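Delta-aminolevulinic acid dehydratase (PDB 3OBK) condenses two molecules of 5-aminolevulinic acid into the pyrrole porphobilinogen, an early step of haem and tetrapyrrole biosynthesis, and assembles as an octamer. Local coordinates at the interface of chains A and B. Residues are numbered along the deposited sequence; one frame, centred on the assembly and turned at random. Chains: chain A/B, Delta-aminolevulinic acid dehydratase.

Contact 1: the interface of chains A and B. Residues chain A 194, 198, 203-205, 262; chain B 19, 22, 25.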
loop_
_atom_site.group_PDB
_atom_site.type_symbol
_atom_site.label_atom_id
_atom_site.label_comp_id
_atom_site.label_asym_id
_atom_site.label_seq_id
_atom_site.Cartn_x
_atom_site.Cartn_y
_atom_site.Cartn_z
ATOM N N ARG A 194 -16.518 -19.833 -21.509
ATOM C CA ARG A 194 -16.840 -18.510 -22.016
ATOM C C ARG A 194 -16.827 -18.468 -23.556
ATOM O O ARG A 194 -17.717 -17.890 -24.158
ATOM C CB ARG A 194 -15.865 -17.480 -21.447
ATOM C CG ARG A 194 -16.169 -16.031 -21.847
ATOM C CD ARG A 194 -17.442 -15.488 -21.202
ATOM N NE ARG A 194 -18.635 -15.753 -21.997
ATOM C CZ ARG A 194 -19.872 -15.752 -21.519
ATOM N NH1 ARG A 194 -20.880 -16.024 -22.329
ATOM N NH2 ARG A 194 -20.115 -15.489 -20.234
ATOM N N ASP A 198 -19.829 -18.058 -26.333
ATOM C CA ASP A 198 -19.829 -16.910 -27.215
ATOM C C ASP A 198 -19.885 -17.336 -28.670
ATOM O O ASP A 198 -20.557 -16.721 -29.478
ATOM C CB ASP A 198 -18.597 -16.062 -26.948
ATOM C CG ASP A 198 -18.615 -15.424 -25.577
ATOM O OD1 ASP A 198 -19.566 -15.635 -24.782
ATOM O OD2 ASP A 198 -17.671 -14.684 -25.298
ATOM N N THR A 203 -23.568 -14.983 -25.650
ATOM C CA THR A 203 -22.689 -13.993 -25.016
ATOM C C THR A 203 -23.327 -13.297 -23.808
ATOM O O THR A 203 -22.631 -12.698 -22.991
ATOM C CB THR A 203 -22.242 -12.924 -26.016
ATOM O OG1 THR A 203 -23.376 -12.244 -26.557
ATOM C CG2 THR A 203 -21.408 -13.551 -27.159
ATOM N N ASP A 204 -24.645 -13.415 -23.716
ATOM C CA ASP A 204 -25.497 -12.844 -22.663
ATOM C C ASP A 204 -25.453 -13.675 -21.411
ATOM O O ASP A 204 -25.659 -13.162 -20.327
ATOM C CB ASP A 204 -26.983 -12.916 -23.123
ATOM C CG ASP A 204 -27.678 -11.591 -23.072
ATOM O OD1 ASP A 204 -27.038 -10.573 -22.716
ATOM O OD2 ASP A 204 -28.879 -11.551 -23.401
ATOM N N THR A 205 -25.287 -14.981 -21.589
ATOM C CA THR A 205 -25.278 -15.915 -20.500
ATOM C C THR A 205 -24.065 -15.661 -19.620
ATOM O O THR A 205 -22.930 -15.636 -20.103
ATOM C CB THR A 205 -25.234 -17.353 -21.028
ATOM O OG1 THR A 205 -26.367 -17.594 -21.871
ATOM C CG2 THR A 205 -25.267 -18.357 -19.892
ATOM N N ASP A 262 -17.982 -13.252 -14.556
ATOM C CA ASP A 262 -18.832 -12.151 -14.163
ATOM C C ASP A 262 -18.929 -12.014 -12.629
ATOM O O ASP A 262 -19.186 -10.916 -12.119
ATOM C CB ASP A 262 -20.246 -12.400 -14.720
ATOM C CG ASP A 262 -20.283 -12.459 -16.227
ATOM O OD1 ASP A 262 -20.041 -11.397 -16.853
ATOM O OD2 ASP A 262 -20.584 -13.538 -16.796
ATOM N N ILE B 19 -14.652 -10.365 -27.197
ATOM C CA ILE B 19 -14.132 -9.924 -25.912
ATOM C C ILE B 19 -14.576 -10.930 -24.844
ATOM O O ILE B 19 -15.679 -11.465 -24.926
ATOM C CB ILE B 19 -14.543 -8.466 -25.570
ATOM C CG1 ILE B 19 -16.044 -8.314 -25.404
ATOM C CG2 ILE B 19 -14.088 -7.495 -26.643
ATOM C CD1 ILE B 19 -16.386 -7.064 -24.578
ATOM N N ARG B 22 -17.506 -8.995 -20.351
ATOM C CA ARG B 22 -18.597 -8.103 -20.690
ATOM C C ARG B 22 -19.243 -7.601 -19.408
ATOM O O ARG B 22 -20.123 -8.258 -18.858
ATOM C CB ARG B 22 -19.609 -8.849 -21.534
ATOM C CG ARG B 22 -19.066 -9.220 -22.878
ATOM C CD ARG B 22 -20.116 -9.877 -23.750
ATOM N NE ARG B 22 -19.536 -10.298 -25.031
ATOM C CZ ARG B 22 -19.708 -9.693 -26.203
ATOM N NH1 ARG B 22 -20.473 -8.624 -26.331
ATOM N NH2 ARG B 22 -19.103 -10.186 -27.270
ATOM N N ARG B 25 -23.091 -7.792 -18.678
ATOM C CA ARG B 25 -23.809 -8.965 -18.184
ATOM C C ARG B 25 -24.329 -8.715 -16.770
ATOM O O ARG B 25 -25.464 -9.136 -16.412
ATOM C CB ARG B 25 -22.952 -10.222 -18.226
ATOM C CG ARG B 25 -22.838 -10.800 -19.613
ATOM C CD ARG B 25 -22.163 -12.151 -19.651
ATOM N NE ARG B 25 -20.699 -12.049 -19.541
ATOM C CZ ARG B 25 -19.816 -12.326 -20.512
ATOM N NH1 ARG B 25 -18.522 -12.197 -20.257
ATOM N NH2 ARG B 25 -20.192 -12.699 -21.736
HETATM O O HOH W 1 -17.316 -12.636 -27.123
HETATM O O HOH W 2 -19.987 -8.759 -16.094
#
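The guanidinium groups of B:Arg25 and A:Arg194 lie flat on one another across the subunit boundary, their planes 5° apart and the two side chains arriving from opposite directions. NH2 of B:Arg25 sits over the centre of the A:Arg194 group, and CB of B:Arg22 covers the other face of B:Arg25. Such a pairing of like charges probably depends on the acceptors around the rims. At its own edge B:Arg25 sends NE to OD1 of the A:Asp262 carboxylate (2.8 Å), using the syn lone pair; this hydrogen bond, also a salt bridge, is nearly straight, 165° at the hydrogen. The bend at chi3 (-78°) turns the end of the B:Arg25 chain so that NH2 also reaches the backbone O of A:Thr203 at 2.7 Å. A:Arg194 is held by its own subunit. NH1 and NH2 meet the backbone O of A:Thr205 end-on, the NH2 bond being 2.8 Å, while NE and NH1 share OD1 of A:Asp198, 2.8 Å from NH1 in a salt bridge. Bonds on two edges should fix its rotation and present a flat face to B:Arg25.

Around this compact stack the contact is looser and bridged by water. B:Arg22 is extended from CG to NE. CB of A:Thr203 lies over one face of its guanidinium, near the rim and 3.9 Å from NE, with CG1 of B:Ile19 over the opposite face. NH2 of B:Arg22 reaches a water in plane through an almost straight bond. That water also meets OD2 of A:Asp198 (2.8 Å) and the backbone O of B:Ile19. A second water joins OD1 of A:Asp262 to the backbone O of B:Arg22.

In the fold, B:Arg25 belongs to 3-10 helix 23-27 of the N-terminal arm of chain B, which runs along chain A. There it meets helix 189-199, the loop ahead of strand 206-211 and the loop leading into strand 263-267.

Contact 2: the interface of chains A and B. Residues chain A 37, 319, 341, 351-352; chain B 355-356.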
loop_
_atom_site.group_PDB
_atom_site.type_symbol
_atom_site.label_atom_id
_atom_site.label_comp_id
_atom_site.label_asym_id
_atom_site.label_seq_id
_atom_site.Cartn_x
_atom_site.Cartn_y
_atom_site.Cartn_z
ATOM N N GLN A 37 -24.457 1.897 11.066
ATOM C CA GLN A 37 -24.437 0.492 10.638
ATOM C C GLN A 37 -23.841 0.339 9.245
ATOM O O GLN A 37 -24.308 0.937 8.307
ATOM C CB GLN A 37 -25.880 -0.035 10.652
ATOM C CG GLN A 37 -26.100 -1.473 10.258
ATOM C CD GLN A 37 -27.570 -1.897 10.304
ATOM O OE1 GLN A 37 -28.369 -1.346 11.053
ATOM N NE2 GLN A 37 -27.912 -2.921 9.533
ATOM N N LYS A 319 -25.973 -11.488 7.971
ATOM C CA LYS A 319 -25.280 -10.234 8.185
ATOM C C LYS A 319 -23.774 -10.434 8.154
ATOM O O LYS A 319 -23.065 -9.621 7.577
ATOM C CB LYS A 319 -25.692 -9.586 9.515
ATOM C CG LYS A 319 -25.154 -8.211 9.766
ATOM C CD LYS A 319 -25.542 -7.224 8.681
ATOM C CE LYS A 319 -27.010 -6.909 8.646
ATOM N NZ LYS A 319 -27.482 -6.124 9.856
ATOM N N MET A 341 -38.239 -11.390 7.106
ATOM C CA MET A 341 -38.102 -9.983 6.815
ATOM C C MET A 341 -39.430 -9.405 6.351
ATOM O O MET A 341 -39.829 -8.323 6.820
ATOM C CB MET A 341 -37.004 -9.757 5.775
ATOM C CG MET A 341 -35.602 -9.960 6.320
ATOM S SD MET A 341 -34.293 -9.816 5.085
ATOM C CE MET A 341 -34.416 -8.088 4.768
ATOM N N PHE A 351 -37.342 -5.239 13.527
ATOM C CA PHE A 351 -35.947 -5.196 13.060
ATOM C C PHE A 351 -35.716 -4.796 11.599
ATOM O O PHE A 351 -34.557 -4.750 11.140
ATOM C CB PHE A 351 -35.268 -6.540 13.345
ATOM C CG PHE A 351 -35.750 -7.662 12.469
ATOM C CD1 PHE A 351 -35.036 -8.034 11.338
ATOM C CD2 PHE A 351 -36.916 -8.345 12.765
ATOM C CE1 PHE A 351 -35.471 -9.076 10.548
ATOM C CE2 PHE A 351 -37.347 -9.373 11.983
ATOM C CZ PHE A 351 -36.626 -9.739 10.864
ATOM N N THR A 352 -36.775 -4.518 10.845
ATOM C CA THR A 352 -36.591 -4.225 9.429
ATOM C C THR A 352 -36.975 -2.808 9.078
ATOM O O THR A 352 -37.703 -2.171 9.811
ATOM C CB THR A 352 -37.365 -5.216 8.534
ATOM O OG1 THR A 352 -38.781 -5.142 8.818
ATOM C CG2 THR A 352 -36.808 -6.631 8.724
ATOM N N CYS B 355 -34.948 -4.364 4.440
ATOM C CA CYS B 355 -33.572 -4.652 4.847
ATOM C C CYS B 355 -33.483 -4.760 6.365
ATOM O O CYS B 355 -34.388 -4.362 7.079
ATOM C CB CYS B 355 -32.622 -3.552 4.367
ATOM S SG CYS B 355 -32.745 -1.900 5.206
ATOM N N TYR B 356 -32.382 -5.315 6.843
ATOM C CA TYR B 356 -32.036 -5.238 8.254
ATOM C C TYR B 356 -30.542 -5.144 8.369
ATOM O O TYR B 356 -29.813 -5.363 7.396
ATOM C CB TYR B 356 -32.575 -6.399 9.064
ATOM C CG TYR B 356 -31.889 -7.712 8.819
ATOM C CD1 TYR B 356 -30.856 -8.146 9.644
ATOM C CD2 TYR B 356 -32.273 -8.524 7.783
ATOM C CE1 TYR B 356 -30.223 -9.330 9.424
ATOM C CE2 TYR B 356 -31.643 -9.720 7.556
ATOM C CZ TYR B 356 -30.612 -10.134 8.379
ATOM O OH TYR B 356 -29.974 -11.345 8.149
ATOM O OXT TYR B 356 -30.065 -4.801 9.441
#
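The C-terminal tail of chain B, strand 353-355 and the final residue B:Tyr356, inserts its end into chain A, where both the terminal carboxylate and the tyrosine ring find partners. OXT of that carboxylate accepts two hydrogen bonds, one from the amide NE2 of A:Gln37 and one from NZ of A:Lys319, each 2.9 Å long. The A:Gln37 chain is extended, with chi1 and chi2 both close to 180°. OXT lies close to its amide plane, 13° out of it, and the bond is moderately bent (148° at the hydrogen). A:Lys319 instead folds at chi2, chi3 and chi4, curling its ammonium group back towards the same oxygen; its charge would probably help offset that of the chain end.

The ring of B:Tyr356 makes apolar contacts of its own. SD of A:Met341 approaches in the ring plane, at the CD2 and CE2 edge (3.6 Å from CD2), and the two side chains cross at about a right angle. The bend at chi3 of A:Met341 carries its methyl CE to CA of B:Cys355, 3.5 Å away. CE of A:Lys319 stands off one face of the ring, beyond the CD1 and CE1 rim, 4.1 Å from CE1, so the lysine both pairs with the carboxylate and flanks the tyrosine. From the other side of the ring CD1 of A:Phe351 comes towards CB and CG, 3.7 Å from CB of B:Tyr356, an oblique approach rather than a ring stack.

Within chain A the receiving surface combines the residue just after helix 30-36, helices 310-324 and 334-346, and A:Phe351 and A:Thr352, which directly precede its own C-terminal strand 353-355.

Contacts 1 and 2 lie about 34 Å apart, centre to centre, on one two-fold interface, and share no residue. They use the two ends of the chain: contact 1 involves the N-terminal arm of chain B, contact 2 its C-terminal tail. Each also recurs with the chains exchanged, so both subunits reach across with both ends. The receiving surfaces are separate elements of chain A; contact 2 also uses A:Gln37, which directly follows helix 30-36. Holding the pair at such widely spaced points probably limits rocking between subunits and stabilises the dimer as a unit of the octamer.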